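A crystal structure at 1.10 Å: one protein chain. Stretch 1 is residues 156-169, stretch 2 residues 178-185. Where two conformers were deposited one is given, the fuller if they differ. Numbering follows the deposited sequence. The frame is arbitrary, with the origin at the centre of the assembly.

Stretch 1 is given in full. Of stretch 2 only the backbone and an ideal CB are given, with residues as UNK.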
# COMPACT_ATOMS: atom_id res chain seq x y z
N THR A 156 5.58 5.11 -7.76
CA THR A 156 6.95 5.32 -8.21
C THR A 156 7.66 4.01 -8.54
O THR A 156 8.56 4.00 -9.39
CB THR A 156 7.78 6.15 -7.22
OG1 THR A 156 7.89 5.48 -5.95
CG2 THR A 156 7.21 7.55 -7.05
N ARG A 157 7.27 2.90 -7.92
CA ARG A 157 7.85 1.63 -8.35
C ARG A 157 7.46 1.32 -9.79
O ARG A 157 8.29 0.88 -10.59
CB ARG A 157 7.44 0.50 -7.42
CG ARG A 157 8.19 -0.77 -7.76
CD ARG A 157 7.90 -1.90 -6.80
NE ARG A 157 8.40 -1.64 -5.45
CZ ARG A 157 7.65 -1.33 -4.40
NH1 ARG A 157 6.32 -1.26 -4.48
NH2 ARG A 157 8.24 -1.13 -3.23
N PHE A 158 6.19 1.55 -10.15
CA PHE A 158 5.77 1.38 -11.54
C PHE A 158 6.56 2.30 -12.47
O PHE A 158 7.08 1.87 -13.49
CB PHE A 158 4.27 1.63 -11.68
CG PHE A 158 3.85 1.92 -13.10
CD1 PHE A 158 3.84 0.91 -14.05
CD2 PHE A 158 3.52 3.21 -13.49
CE1 PHE A 158 3.50 1.20 -15.37
CE2 PHE A 158 3.18 3.49 -14.79
CZ PHE A 158 3.16 2.49 -15.72
N LEU A 159 6.64 3.58 -12.12
CA LEU A 159 7.31 4.54 -12.99
C LEU A 159 8.79 4.19 -13.14
O LEU A 159 9.35 4.30 -14.24
CB LEU A 159 7.12 5.95 -12.44
CG LEU A 159 5.68 6.46 -12.41
CD1 LEU A 159 5.59 7.73 -11.62
CD2 LEU A 159 5.14 6.68 -13.82
N THR A 160 9.43 3.73 -12.06
CA THR A 160 10.83 3.32 -12.12
C THR A 160 11.02 2.15 -13.07
O THR A 160 12.02 2.07 -13.79
CB THR A 160 11.30 2.95 -10.71
OG1 THR A 160 11.26 4.12 -9.90
CG2 THR A 160 12.72 2.39 -10.70
N SER A 161 10.06 1.22 -13.05
CA SER A 161 10.17 -0.02 -13.81
C SER A 161 9.79 0.17 -15.27
O SER A 161 10.37 -0.48 -16.14
CB SER A 161 9.25 -1.07 -13.17
OG SER A 161 9.53 -1.25 -11.79
N ALA A 162 8.85 1.06 -15.56
CA ALA A 162 8.26 1.16 -16.89
C ALA A 162 8.78 2.31 -17.73
O ALA A 162 8.75 2.23 -18.96
CB ALA A 162 6.74 1.29 -16.78
N CYS A 163 9.24 3.39 -17.12
CA CYS A 163 9.59 4.58 -17.88
C CYS A 163 10.98 4.39 -18.51
O CYS A 163 11.90 3.88 -17.88
CB CYS A 163 9.56 5.82 -16.98
SG CYS A 163 7.94 6.21 -16.24
N GLN A 164 11.12 4.81 -19.76
CA GLN A 164 12.38 4.77 -20.48
C GLN A 164 13.09 6.11 -20.37
O GLN A 164 12.44 7.13 -20.12
CB GLN A 164 12.11 4.49 -21.96
CG GLN A 164 11.27 3.27 -22.21
CD GLN A 164 11.91 2.04 -21.65
OE1 GLN A 164 12.99 1.65 -22.09
NE2 GLN A 164 11.27 1.43 -20.66
N PRO A 165 14.41 6.16 -20.58
CA PRO A 165 15.10 7.46 -20.50
C PRO A 165 14.45 8.55 -21.35
O PRO A 165 14.34 9.70 -20.89
CB PRO A 165 16.52 7.13 -20.95
CG PRO A 165 16.70 5.73 -20.48
CD PRO A 165 15.38 5.06 -20.77
N ALA A 166 14.01 8.23 -22.57
CA ALA A 166 13.41 9.25 -23.42
C ALA A 166 12.10 9.78 -22.88
O ALA A 166 11.67 10.87 -23.26
CB ALA A 166 13.19 8.71 -24.83
N ASP A 167 11.44 9.03 -22.00
CA ASP A 167 10.15 9.44 -21.44
C ASP A 167 10.30 10.51 -20.36
O ASP A 167 9.31 11.16 -20.03
CB ASP A 167 9.44 8.24 -20.81
CG ASP A 167 9.09 7.15 -21.82
OD1 ASP A 167 8.86 7.47 -23.00
OD2 ASP A 167 9.02 5.98 -21.41
N VAL A 168 11.50 10.67 -19.80
CA VAL A 168 11.69 11.56 -18.65
C VAL A 168 12.90 12.45 -18.84
O VAL A 168 13.39 13.08 -17.89
CB VAL A 168 11.79 10.79 -17.32
CG1 VAL A 168 10.49 10.09 -17.06
CG2 VAL A 168 12.97 9.83 -17.33
N SER A 169 13.41 12.52 -20.06
CA SER A 169 14.53 13.40 -20.35
C SER A 169 14.11 14.86 -20.19
O SER A 169 12.95 15.23 -20.40
CB SER A 169 14.98 13.14 -21.77
OG SER A 169 13.88 13.28 -22.63
N UNK A 178 23.44 8.23 -15.68
CA UNK A 178 23.74 9.49 -16.32
C UNK A 178 22.56 10.32 -16.79
O UNK A 178 22.78 11.43 -17.30
CB UNK A 178 24.65 9.22 -17.52
N UNK A 179 21.33 9.83 -16.61
CA UNK A 179 20.15 10.53 -17.13
C UNK A 179 19.07 10.60 -16.06
O UNK A 179 19.04 9.76 -15.16
CB UNK A 179 19.61 9.83 -18.38
N UNK A 180 18.17 11.57 -16.12
CA UNK A 180 17.03 11.59 -15.20
C UNK A 180 16.29 10.27 -15.24
O UNK A 180 16.08 9.69 -16.30
CB UNK A 180 16.08 12.74 -15.54
N UNK A 181 15.88 9.80 -14.06
CA UNK A 181 15.20 8.53 -13.95
C UNK A 181 14.31 8.54 -12.72
O UNK A 181 14.69 9.07 -11.67
CB UNK A 181 16.20 7.38 -13.89
N UNK A 182 13.15 7.89 -12.83
CA UNK A 182 12.37 7.62 -11.64
C UNK A 182 13.11 6.63 -10.75
O UNK A 182 13.89 5.81 -11.22
CB UNK A 182 10.98 7.09 -12.01
N UNK A 183 12.87 6.75 -9.45
CA UNK A 183 13.33 5.83 -8.43
C UNK A 183 12.16 5.53 -7.50
O UNK A 183 11.15 6.23 -7.51
CB UNK A 183 14.52 6.40 -7.66
N UNK A 184 12.30 4.49 -6.69
CA UNK A 184 11.23 4.12 -5.76
C UNK A 184 11.31 5.04 -4.56
O UNK A 184 12.35 5.12 -3.89
CB UNK A 184 11.33 2.65 -5.33
N UNK A 185 10.22 5.74 -4.27
CA UNK A 185 10.17 6.69 -3.17
C UNK A 185 8.81 6.63 -2.49
O UNK A 185 7.77 6.75 -3.14
CB UNK A 185 10.46 8.11 -3.67

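Position 178 lies beyond the reach of stretch 1, with nothing of it within 5.5 Å of the ideal CB, so the contact sets no preference. The backbone does: phi is 86° and psi -2°, a region that favours glycine, although asparagine or aspartate can also adopt it. The residue is G178.

At position 179 the backbone is extended and CA-to-CB points toward stretch 1, but the approach is loose, the ideal CB lying 4.8 Å from P165 CB. The pyrrolidine ring of P165 offers an apolar surface, so a medium-sized apolar side chain would suit. The deposited residue is V179, whose CG2 packs 4.1 Å from P165 CB.

Position 180 also points toward stretch 1, and its ideal CB is 3.6 Å from V168 O. A phi of -53° with psi of 140° is compatible with proline, while alanine or another compact residue would fit as well. It is P180, whose ring packs against the main chain, with CB 3.5 Å from V168 O. Its carbonyl contributes too: P180 O lies 3.3 Å from V168 CG2, and water 2 donates to both P165 O (2.8 Å) and P180 O (3.0 Å).

At position 181 CA-to-CB points away, and the nearest atom to the ideal CB is V168 CG2 at 5.3 Å. Stretch 1 therefore asks little of this site, and many residues would serve; A181 is found.

Position 182 is the centre of the contact. CA-to-CB points toward the helix, with the ideal CB 3.8 Å from L159 C and 3.7 Å from T160 OG1. Ahead of it lies an apolar hollow lined by L159, C163 and V168, which calls for a large hydrophobic side chain: leucine, methionine or an aromatic. F182 occupies it, with the largest covered area of any residue here. L159 CB sits over one face of the F182 ring, 3.7 Å from its centroid, a CH-pi contact. V168 CG1 approaches F182 CE2 at 3.5 Å, and C163 SG lies obliquely, 3.6 Å from F182 CD2. Water 1 donates to T160 O (2.9 Å) and F182 O (3.0 Å), bridging the main chains.

Position 183 points away, so a small or polar residue is acceptable. S183 is present; its OG accepts a hydrogen bond from the side chain of position 185.

At position 184 CA-to-CB runs sideways, past T156, R157 and T160, with room for a medium apolar side chain; threonine or isoleucine could also lie there. V184 places CG2 4.0 Å from R157 CA and CG1 4.1 Å from R157 NH2.

Position 185 is also sideways, and its main chain makes a direct hydrogen bond to stretch 1: the amide N donates to T156 OG1 at 2.9 Å, almost linearly (175°). Because any residue but proline could supply that donor, the side chain is little constrained. Q185 directs its end away from stretch 1, where NE2 donates to S183 OG at 2.9 Å.

Stretch 2 178-185: GVPAFSVQ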
# COMPACT_ATOMS: atom_id res chain seq x y z
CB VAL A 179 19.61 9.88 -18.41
CG1 VAL A 179 20.60 10.07 -19.54
CG2 VAL A 179 19.31 8.41 -18.18
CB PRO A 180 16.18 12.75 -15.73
CG PRO A 180 17.18 13.65 -16.42
CD PRO A 180 18.17 12.73 -17.03
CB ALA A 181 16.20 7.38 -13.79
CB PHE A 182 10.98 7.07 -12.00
CG PHE A 182 10.00 8.12 -12.44
CD1 PHE A 182 9.42 8.98 -11.52
CD2 PHE A 182 9.65 8.23 -13.76
CE1 PHE A 182 8.50 9.94 -11.93
CE2 PHE A 182 8.72 9.19 -14.17
CZ PHE A 182 8.16 10.04 -13.25
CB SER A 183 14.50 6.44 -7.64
OG SER A 183 14.16 7.72 -7.12
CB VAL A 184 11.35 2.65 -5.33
CG1 VAL A 184 10.19 2.28 -4.42
CG2 VAL A 184 11.40 1.74 -6.54
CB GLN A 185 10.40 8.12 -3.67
CG GLN A 185 11.69 8.36 -4.43
CD GLN A 185 12.94 8.26 -3.58
OE1 GLN A 185 12.90 8.35 -2.35
NE2 GLN A 185 14.07 8.09 -4.25
O HOH W 1 13.93 4.28 -13.78
O HOH W 2 16.24 10.70 -19.09
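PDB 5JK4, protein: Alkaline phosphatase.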